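O-methyltransferase (Burkholderia thailandensis, PDB 3MCZ) probably transfers a methyl group from S-adenosylmethionine to an oxygen of its substrate, as a member of a dimeric O-methyltransferase family. Local coordinates at residues A39-H42 against Y43-D47; D109-G112 against P113-H117; T55-P59 against A60-A64; H78-A82 against L83-T87. All coordinates share one frame; numbering follows the deposited sequence.

Interaction 1: A39-H42 against Y43-D47; sequences AILH and YAVAD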
loop_
_atom_site.group_PDB
_atom_site.type_symbol
_atom_site.label_atom_id
_atom_site.label_comp_id
_atom_site.label_asym_id
_atom_site.label_seq_id
_atom_site.Cartn_x
_atom_site.Cartn_y
_atom_site.Cartn_z
ATOM N N ALA A 39 2.222 -5.271 -2.333
ATOM C CA ALA A 39 3.205 -5.873 -3.252
ATOM C C ALA A 39 3.436 -7.353 -2.959
ATOM O O ALA A 39 3.574 -8.147 -3.871
ATOM C CB ALA A 39 4.491 -5.116 -3.189
ATOM N N ILE A 40 3.460 -7.717 -1.677
ATOM C CA ILE A 40 3.641 -9.126 -1.265
ATOM C C ILE A 40 2.487 -10.000 -1.804
ATOM O O ILE A 40 2.713 -11.058 -2.404
ATOM C CB ILE A 40 3.711 -9.234 0.261
ATOM C CG1 ILE A 40 4.958 -8.525 0.770
ATOM C CG2 ILE A 40 3.630 -10.721 0.741
ATOM C CD1 ILE A 40 4.918 -8.275 2.291
ATOM N N LEU A 41 1.253 -9.562 -1.570
ATOM C CA LEU A 41 0.115 -10.277 -2.089
ATOM C C LEU A 41 0.088 -10.315 -3.595
ATOM O O LEU A 41 -0.232 -11.346 -4.185
ATOM C CB LEU A 41 -1.182 -9.661 -1.572
ATOM C CG LEU A 41 -2.485 -10.351 -2.014
ATOM C CD1 LEU A 41 -2.521 -11.866 -1.697
ATOM C CD2 LEU A 41 -3.711 -9.581 -1.419
ATOM N N HIS A 42 0.395 -9.182 -4.227
ATOM C CA HIS A 42 0.441 -9.123 -5.668
ATOM C C HIS A 42 1.401 -10.163 -6.190
ATOM O O HIS A 42 1.069 -10.883 -7.154
ATOM C CB HIS A 42 0.828 -7.732 -6.221
ATOM C CG HIS A 42 -0.115 -6.615 -5.851
ATOM N ND1 HIS A 42 0.278 -5.298 -5.896
ATOM C CD2 HIS A 42 -1.383 -6.609 -5.375
ATOM C CE1 HIS A 42 -0.708 -4.522 -5.491
ATOM N NE2 HIS A 42 -1.723 -5.292 -5.135
ATOM N N TYR A 43 2.578 -10.262 -5.576
ATOM C CA TYR A 43 3.591 -11.225 -6.030
ATOM C C TYR A 43 3.088 -12.682 -5.906
ATOM O O TYR A 43 3.203 -13.472 -6.863
ATOM C CB TYR A 43 4.961 -11.040 -5.283
ATOM C CG TYR A 43 5.821 -12.201 -5.616
ATOM C CD1 TYR A 43 6.295 -12.355 -6.900
ATOM C CD2 TYR A 43 5.992 -13.247 -4.726
ATOM C CE1 TYR A 43 6.971 -13.457 -7.274
ATOM C CE2 TYR A 43 6.690 -14.362 -5.093
ATOM C CZ TYR A 43 7.185 -14.456 -6.365
ATOM O OH TYR A 43 7.848 -15.568 -6.765
ATOM N N ALA A 44 2.525 -13.027 -4.736
ATOM C CA ALA A 44 2.119 -14.392 -4.453
ATOM C C ALA A 44 1.042 -14.837 -5.452
ATOM O O ALA A 44 1.049 -15.970 -5.937
ATOM C CB ALA A 44 1.614 -14.531 -3.017
ATOM N N VAL A 45 0.166 -13.910 -5.787
ATOM C CA VAL A 45 -0.934 -14.159 -6.709
ATOM C C VAL A 45 -0.406 -14.298 -8.142
ATOM O O VAL A 45 -0.803 -15.253 -8.847
ATOM C CB VAL A 45 -2.002 -13.061 -6.605
ATOM C CG1 VAL A 45 -3.049 -13.173 -7.731
ATOM C CG2 VAL A 45 -2.716 -13.163 -5.258
ATOM N N ALA A 46 0.499 -13.387 -8.542
ATOM C CA ALA A 46 1.043 -13.354 -9.926
ATOM C C ALA A 46 1.821 -14.587 -10.285
ATOM O O ALA A 46 1.722 -15.084 -11.417
ATOM C CB ALA A 46 1.923 -12.139 -10.158
ATOM N N ASP A 47 2.628 -15.071 -9.339
ATOM C CA ASP A 47 3.444 -16.255 -9.554
ATOM C C ASP A 47 2.655 -17.529 -9.213
ATOM O O ASP A 47 3.200 -18.624 -9.279
ATOM C CB ASP A 47 4.728 -16.173 -8.700
ATOM C CG ASP A 47 6.017 -16.417 -9.518
ATOM O OD1 ASP A 47 5.928 -16.660 -10.746
ATOM O OD2 ASP A 47 7.131 -16.376 -8.940
#

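Interaction 2: D109-G112 against P113-H117; sequences DYIG and PIVEH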
loop_
_atom_site.group_PDB
_atom_site.type_symbol
_atom_site.label_atom_id
_atom_site.label_comp_id
_atom_site.label_asym_id
_atom_site.label_seq_id
_atom_site.Cartn_x
_atom_site.Cartn_y
_atom_site.Cartn_z
ATOM N N ASP A 109 -14.411 -18.989 -6.544
ATOM C CA ASP A 109 -14.413 -17.694 -5.884
ATOM C C ASP A 109 -13.098 -16.950 -6.053
ATOM O O ASP A 109 -12.898 -15.913 -5.427
ATOM C CB ASP A 109 -14.682 -17.865 -4.391
ATOM C CG ASP A 109 -16.077 -18.363 -4.091
ATOM O OD1 ASP A 109 -17.015 -18.014 -4.839
ATOM O OD2 ASP A 109 -16.228 -19.077 -3.069
ATOM N N TYR A 110 -12.225 -17.446 -6.918
ATOM C CA TYR A 110 -10.904 -16.849 -7.137
ATOM C C TYR A 110 -10.986 -15.357 -7.424
ATOM O O TYR A 110 -11.724 -14.951 -8.305
ATOM C CB TYR A 110 -10.251 -17.547 -8.309
ATOM C CG TYR A 110 -8.841 -17.163 -8.686
ATOM C CD1 TYR A 110 -7.818 -17.084 -7.736
ATOM C CD2 TYR A 110 -8.511 -16.945 -10.021
ATOM C CE1 TYR A 110 -6.514 -16.767 -8.123
ATOM C CE2 TYR A 110 -7.239 -16.644 -10.412
ATOM C CZ TYR A 110 -6.233 -16.555 -9.469
ATOM O OH TYR A 110 -4.947 -16.249 -9.878
ATOM N N ILE A 111 -10.221 -14.540 -6.695
ATOM C CA ILE A 111 -10.210 -13.071 -6.942
ATOM C C ILE A 111 -8.991 -12.626 -7.758
ATOM O O ILE A 111 -8.619 -11.467 -7.758
ATOM C CB ILE A 111 -10.323 -12.263 -5.649
ATOM C CG1 ILE A 111 -9.063 -12.445 -4.800
ATOM C CG2 ILE A 111 -11.581 -12.661 -4.861
ATOM C CD1 ILE A 111 -8.861 -11.372 -3.768
ATOM N N GLY A 112 -8.384 -13.540 -8.498
ATOM C CA GLY A 112 -7.208 -13.190 -9.304
ATOM C C GLY A 112 -7.382 -11.905 -10.110
ATOM O O GLY A 112 -6.541 -11.006 -10.056
ATOM N N PRO A 113 -8.472 -11.820 -10.893
ATOM C CA PRO A 113 -8.637 -10.642 -11.753
ATOM C C PRO A 113 -8.617 -9.302 -11.008
ATOM O O PRO A 113 -8.085 -8.323 -11.529
ATOM C CB PRO A 113 -9.981 -10.905 -12.441
ATOM C CG PRO A 113 -10.017 -12.459 -12.528
ATOM C CD PRO A 113 -9.409 -12.907 -11.234
ATOM N N ILE A 114 -9.216 -9.263 -9.817
ATOM C CA ILE A 114 -9.237 -8.072 -8.988
ATOM C C ILE A 114 -7.801 -7.726 -8.589
ATOM O O ILE A 114 -7.365 -6.575 -8.747
ATOM C CB ILE A 114 -10.106 -8.297 -7.691
ATOM C CG1 ILE A 114 -11.589 -8.536 -8.045
ATOM C CG2 ILE A 114 -9.954 -7.103 -6.675
ATOM C CD1 ILE A 114 -12.464 -8.988 -6.850
ATOM N N VAL A 115 -7.063 -8.717 -8.068
ATOM C CA VAL A 115 -5.679 -8.498 -7.645
ATOM C C VAL A 115 -4.801 -8.024 -8.812
ATOM O O VAL A 115 -4.046 -7.055 -8.681
ATOM C CB VAL A 115 -5.082 -9.750 -6.946
ATOM C CG1 VAL A 115 -3.608 -9.554 -6.681
ATOM C CG2 VAL A 115 -5.849 -10.009 -5.668
ATOM N N GLU A 116 -4.997 -8.639 -9.971
ATOM C CA GLU A 116 -4.223 -8.317 -11.169
ATOM C C GLU A 116 -4.522 -6.909 -11.665
ATOM O O GLU A 116 -3.609 -6.167 -12.050
ATOM C CB GLU A 116 -4.551 -9.298 -12.276
ATOM C CG GLU A 116 -3.834 -8.978 -13.569
ATOM C CD GLU A 116 -4.039 -10.053 -14.615
ATOM O OE1 GLU A 116 -5.043 -10.785 -14.550
ATOM O OE2 GLU A 116 -3.165 -10.175 -15.481
ATOM N N HIS A 117 -5.795 -6.537 -11.628
ATOM C CA HIS A 117 -6.193 -5.203 -12.028
ATOM C C HIS A 117 -5.484 -4.192 -11.104
ATOM O O HIS A 117 -4.971 -3.162 -11.549
ATOM C CB HIS A 117 -7.709 -5.005 -11.914
ATOM C CG HIS A 117 -8.111 -3.576 -12.085
ATOM N ND1 HIS A 117 -7.830 -2.871 -13.238
ATOM C CD2 HIS A 117 -8.720 -2.703 -11.241
ATOM C CE1 HIS A 117 -8.254 -1.625 -13.098
ATOM N NE2 HIS A 117 -8.814 -1.501 -11.902
#

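Interaction 3: T55-P59 against A60-A64; sequences TGRTP and AEVAA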
loop_
_atom_site.group_PDB
_atom_site.type_symbol
_atom_site.label_atom_id
_atom_site.label_comp_id
_atom_site.label_asym_id
_atom_site.label_seq_id
_atom_site.Cartn_x
_atom_site.Cartn_y
_atom_site.Cartn_z
ATOM N N THR A 55 -1.468 -28.248 -1.247
ATOM C CA THR A 55 -1.021 -29.244 -0.293
ATOM C C THR A 55 0.285 -28.785 0.371
ATOM O O THR A 55 0.967 -27.886 -0.128
ATOM C CB THR A 55 -0.924 -30.630 -0.945
ATOM O OG1 THR A 55 -0.624 -31.586 0.067
ATOM C CG2 THR A 55 0.129 -30.660 -2.056
ATOM N N GLY A 56 0.592 -29.363 1.518
ATOM C CA GLY A 56 1.721 -28.907 2.308
ATOM C C GLY A 56 3.050 -28.968 1.565
ATOM O O GLY A 56 3.380 -29.979 0.945
ATOM N N ARG A 57 3.826 -27.891 1.641
ATOM C CA ARG A 57 5.149 -27.868 1.046
ATOM C C ARG A 57 6.181 -27.285 2.004
ATOM O O ARG A 57 5.901 -26.282 2.698
ATOM C CB ARG A 57 5.168 -27.014 -0.221
ATOM C CG ARG A 57 4.072 -27.297 -1.201
ATOM C CD ARG A 57 4.253 -28.616 -1.948
ATOM N NE ARG A 57 3.244 -28.685 -3.003
ATOM C CZ ARG A 57 3.147 -29.637 -3.928
ATOM N NH1 ARG A 57 2.165 -29.575 -4.817
ATOM N NH2 ARG A 57 4.000 -30.656 -3.969
ATOM N N THR A 58 7.389 -27.850 1.975
ATOM C CA THR A 58 8.541 -27.266 2.687
ATOM C C THR A 58 9.139 -26.135 1.857
ATOM O O THR A 58 8.906 -26.069 0.651
ATOM C CB THR A 58 9.672 -28.283 2.934
ATOM O OG1 THR A 58 10.238 -28.717 1.677
ATOM C CG2 THR A 58 9.163 -29.467 3.726
ATOM N N PRO A 59 9.912 -25.240 2.497
ATOM C CA PRO A 59 10.623 -24.222 1.701
ATOM C C PRO A 59 11.542 -24.814 0.631
ATOM O O PRO A 59 11.617 -24.258 -0.464
ATOM C CB PRO A 59 11.418 -23.432 2.740
ATOM C CG PRO A 59 10.688 -23.635 4.027
ATOM C CD PRO A 59 10.042 -25.007 3.947
ATOM N N ALA A 60 12.204 -25.939 0.924
ATOM C CA ALA A 60 12.981 -26.660 -0.099
ATOM C C ALA A 60 12.150 -27.023 -1.325
ATOM O O ALA A 60 12.625 -26.863 -2.451
ATOM C CB ALA A 60 13.616 -27.915 0.459
ATOM N N GLU A 61 10.934 -27.528 -1.105
ATOM C CA GLU A 61 10.044 -27.931 -2.200
ATOM C C GLU A 61 9.532 -26.725 -2.982
ATOM O O GLU A 61 9.532 -26.736 -4.211
ATOM C CB GLU A 61 8.876 -28.756 -1.669
ATOM C CG GLU A 61 9.323 -30.131 -1.186
ATOM C CD GLU A 61 8.273 -30.871 -0.358
ATOM O OE1 GLU A 61 7.437 -30.237 0.317
ATOM O OE2 GLU A 61 8.308 -32.118 -0.382
ATOM N N VAL A 62 9.098 -25.678 -2.278
ATOM C CA VAL A 62 8.697 -24.446 -2.943
ATOM C C VAL A 62 9.849 -23.893 -3.788
ATOM O O VAL A 62 9.634 -23.491 -4.941
ATOM C CB VAL A 62 8.225 -23.373 -1.911
ATOM C CG1 VAL A 62 8.073 -22.032 -2.550
ATOM C CG2 VAL A 62 6.916 -23.817 -1.265
ATOM N N ALA A 63 11.052 -23.877 -3.220
ATOM C CA ALA A 63 12.240 -23.307 -3.869
ATOM C C ALA A 63 12.618 -24.094 -5.104
ATOM O O ALA A 63 12.946 -23.505 -6.134
ATOM C CB ALA A 63 13.430 -23.244 -2.896
ATOM N N ALA A 64 12.551 -25.416 -5.000
ATOM C CA ALA A 64 12.868 -26.288 -6.144
ATOM C C ALA A 64 11.879 -26.039 -7.284
ATOM O O ALA A 64 12.292 -25.942 -8.438
ATOM C CB ALA A 64 12.862 -27.736 -5.740
#

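Interaction 4: H78-A82 against L83-T87; sequences HALAA and LGLLT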
loop_
_atom_site.group_PDB
_atom_site.type_symbol
_atom_site.label_atom_id
_atom_site.label_comp_id
_atom_site.label_asym_id
_atom_site.label_seq_id
_atom_site.Cartn_x
_atom_site.Cartn_y
_atom_site.Cartn_z
ATOM N N HIS A 78 7.225 -17.704 5.600
ATOM C CA HIS A 78 6.970 -17.226 6.959
ATOM C C HIS A 78 6.161 -15.950 7.003
ATOM O O HIS A 78 5.224 -15.844 7.776
ATOM C CB HIS A 78 8.292 -17.126 7.752
ATOM C CG HIS A 78 8.858 -18.460 8.124
ATOM N ND1 HIS A 78 10.117 -18.868 7.742
ATOM C CD2 HIS A 78 8.343 -19.473 8.859
ATOM C CE1 HIS A 78 10.348 -20.082 8.215
ATOM N NE2 HIS A 78 9.278 -20.479 8.880
ATOM N N ALA A 79 6.466 -14.981 6.150
ATOM C CA ALA A 79 5.685 -13.758 6.107
ATOM C C ALA A 79 4.237 -14.000 5.648
ATOM O O ALA A 79 3.295 -13.384 6.191
ATOM C CB ALA A 79 6.382 -12.690 5.185
ATOM N N LEU A 80 4.053 -14.902 4.679
ATOM C CA LEU A 80 2.708 -15.286 4.234
ATOM C C LEU A 80 1.908 -16.010 5.323
ATOM O O LEU A 80 0.706 -15.768 5.491
ATOM C CB LEU A 80 2.787 -16.143 2.989
ATOM C CG LEU A 80 3.291 -15.413 1.739
ATOM C CD1 LEU A 80 3.453 -16.396 0.568
ATOM C CD2 LEU A 80 2.292 -14.245 1.349
ATOM N N ALA A 81 2.581 -16.845 6.102
ATOM C CA ALA A 81 1.948 -17.509 7.230
ATOM C C ALA A 81 1.496 -16.481 8.285
ATOM O O ALA A 81 0.343 -16.500 8.780
ATOM C CB ALA A 81 2.900 -18.537 7.829
ATOM N N ALA A 82 2.387 -15.553 8.597
ATOM C CA ALA A 82 2.100 -14.480 9.538
ATOM C C ALA A 82 0.935 -13.617 9.091
ATOM O O ALA A 82 0.192 -13.123 9.933
ATOM C CB ALA A 82 3.361 -13.588 9.765
ATOM N N LEU A 83 0.796 -13.406 7.784
ATOM C CA LEU A 83 -0.375 -12.706 7.216
ATOM C C LEU A 83 -1.712 -13.463 7.316
ATOM O O LEU A 83 -2.775 -12.859 7.123
ATOM C CB LEU A 83 -0.091 -12.289 5.761
ATOM C CG LEU A 83 0.796 -11.059 5.541
ATOM C CD1 LEU A 83 1.204 -10.900 4.092
ATOM C CD2 LEU A 83 0.103 -9.772 6.031
ATOM N N GLY A 84 -1.680 -14.756 7.626
ATOM C CA GLY A 84 -2.890 -15.592 7.678
ATOM C C GLY A 84 -3.209 -16.249 6.346
ATOM O O GLY A 84 -4.329 -16.754 6.126
ATOM N N LEU A 85 -2.232 -16.260 5.445
ATOM C CA LEU A 85 -2.418 -16.849 4.124
ATOM C C LEU A 85 -1.951 -18.284 4.044
ATOM O O LEU A 85 -2.394 -19.020 3.159
ATOM C CB LEU A 85 -1.730 -15.995 3.061
ATOM C CG LEU A 85 -2.289 -14.571 2.964
ATOM C CD1 LEU A 85 -1.581 -13.713 1.865
ATOM C CD2 LEU A 85 -3.802 -14.594 2.765
ATOM N N LEU A 86 -1.072 -18.684 4.968
ATOM C CA LEU A 86 -0.581 -20.040 5.065
ATOM C C LEU A 86 -0.582 -20.494 6.510
ATOM O O LEU A 86 -0.600 -19.674 7.429
ATOM C CB LEU A 86 0.842 -20.140 4.528
ATOM C CG LEU A 86 1.066 -19.824 3.048
ATOM C CD1 LEU A 86 2.548 -19.803 2.746
ATOM C CD2 LEU A 86 0.344 -20.831 2.181
ATOM N N THR A 87 -0.592 -21.809 6.682
ATOM C CA THR A 87 -0.477 -22.445 7.986
ATOM C C THR A 87 0.804 -23.246 7.946
ATOM O O THR A 87 0.995 -24.075 7.040
ATOM C CB THR A 87 -1.689 -23.394 8.277
ATOM O OG1 THR A 87 -2.863 -22.613 8.523
ATOM C CG2 THR A 87 -1.459 -24.274 9.485
HETATM O O HOH W 1 -1.772 -18.656 9.303
#

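Interaction 1: A39-H42 against Y43-D47
L41 and V45, one helical turn apart, meet along the same side of helix 35-46. Their side chains stand at an angle to each other, and the touch is made by one methyl from each, L41 CD1 against V45 CG2 at 3.8 Å. The leucine CG lies opposite its own backbone N (chi1 -178°), which sends the side chain out from the helix and lets CD1 bend toward V45 on the next turn. V45 CG2 also rests on the L41 carbonyl, 3.3 Å from L41 O, while CG1 is turned off to pack on V115 of helix 112-119. Underneath, the backbone follows the regular alpha pattern, with Y43 N bonded to A39 O at 2.9 Å and A46 N to H42 O at 2.9 Å. Helix 35-46 belongs to the helical dimerisation region of this methyltransferase family, and its sides are shared between the subunit's own core and the partner chain. H42 bends back toward the preceding turn, with CG beside its backbone N (chi1 -61°), and A39 N lies over one ring face, away from its centre. In that pose NE2 bonds to the carbonyl O of S32 of the second subunit. Y43 leaves the helix in another direction. Its CB sits 3.5 Å from A39 O, and the ring runs outward toward D47 beyond the last turn; the separation of Y43 OH and D47 OD2 is too short to be taken at face value. The same D47 OD2 forms a salt bridge with R133 of the second subunit.

Interaction 2: D109-G112 against P113-H117
P113 meets Y110 at the start of helix 112-119, its CD lying 4.3 Å from CD2 of the tyrosine ring in an oblique approach. That ring folds over the chain so that G112 N stands 3.5 Å above its centre, and a glycine at this point leaves the ring room to come in close. Having no N-H, P113 fits the first turn of a helix, where amide hydrogens have no preceding carbonyl to meet. I114 follows, and its CD1 comes to 4.1 Å from CB of I111, the N-cap residue. Its amide makes a weak bond, well off straight, to I111 O. V115 gives the same carbonyl a better donor: V115 N lies 3.2 Å from I111 O with an N-H...O angle of 172°. V115 CG2 also touches I111 CD1 at 3.8 Å. The isoleucine reaches it because CG1 is held between its own backbone N and carbonyl carbon (chi1 67°). E116 N closes the next turn onto G112 O at 2.8 Å, and the carboxylate forms a salt bridge with R151 of helix 150-172. H117 N in turn bonds to P113 O at 2.9 Å. Around the turn, I111 and I114 lie against R162 of helix 150-172, and I111, I114 and V115 also pack on V25, V29 and S32, respectively, of the second subunit. With I111 O taking one good and one weak amide bond and its side chain lying on two aliphatic neighbours, the helix start rests on backbone bonds and apolar contact, without a polar side-chain cap at I111.

Interaction 3: T55-P59 against A60-A64
A capping box formed by T58 and E61 starts helix 59-66, each residue bonding through its side chain to the backbone amide of the other. T58 is the N-cap: its OG1 accepts E61 N at 3.1 Å. The hydroxyl can face the helix end because chi1 of 65° sets OG1 between the residue's own N and carbonyl carbon. In return, E61 OE1 takes T58 N at 2.9 Å in a nearly straight bond (169°), entering on the anti side of the carboxylate and 26° out of its plane. To get there the glutamate chain turns back across the threonine, with CG 3.3 Å from T58 OG1. The box thus supplies partners for two amides at a helix end, and the carboxylate, sitting where the helix dipole is positive, would probably be favoured as an anion. Helix 59-66 lies in the dimerisation region, whose succession of helices and a small hairpin is consistent with a winged-helix fold. Beyond the box the ordinary pattern begins, V62 N meeting T58 O at 3.0 Å and A63 N meeting P59 O at 2.8 Å. R57 adds an apolar touch, its CB lying 3.8 Å from V62 CG2. The bent arginine chain then carries NE off to the carbonyl of L52. On the inner side V62 packs on L49, L52 and L77, while P59 lies against A74 and L77 of helix 70-82.

Interaction 4: H78-A82 against L83-T87
L80 reaches from the last turns of helix 70-82 into the leucines that follow it. Its CB touches L86 CD1 at 3.7 Å. From there chi1 of -68° places CG beside the backbone N and lets the branch divide between neighbours: CD1 stays near L86 CD1 at 4.1 Å, while CD2 turns to L85 CD1 at 3.9 Å. More loosely, CD2 also has L83 CD1 beside it. Within the subunit, L80 and L83 both pack on I40 of helix 35-46, and L85 lies against L41 and F50. The carbonyl O of L80 accepts L85 N at 3.0 Å, and L86 N by a weak, long bond. G84, with positive phi (90°), turns the chain, and its N meets A81 O at 2.9 Å from well above the carbonyl plane. A81 contributes a CH...O contact, its CA lying 3.3 Å from L86 O, where the beginning of strand 86-89 passes alongside the helix. The two bonds, from G84 and L85 back into the last turn, together with the touch of L80 and L85 across it, make a Schellman motif with its accompanying hydrophobic contact. Here it leads from a helix into the 86-89/92-95 hairpin, the helix-then-hairpin order of a winged-helix domain, in which helix 70-82 would occupy the position of the recognition helix.

From the N terminus the order is interaction 1, interaction 3, interaction 4 and interaction 2. All four are local, each joining the two halves of one continuous stretch, so none nests within or crosses another. Interaction 1 spans the C-terminal turns of helix 35-46. Interactions 3 and 2 close the first turn of helices 59-66 and 112-119, whereas interaction 4 closes the last turn of helix 70-82 and leads into strand 86-89. Helix 35-46 is packed between the segments of interactions 2 and 4, which do not touch each other. Interaction 3 lies outermost, touching none of them directly. Interactions 1, 2 and 4 also face the second subunit.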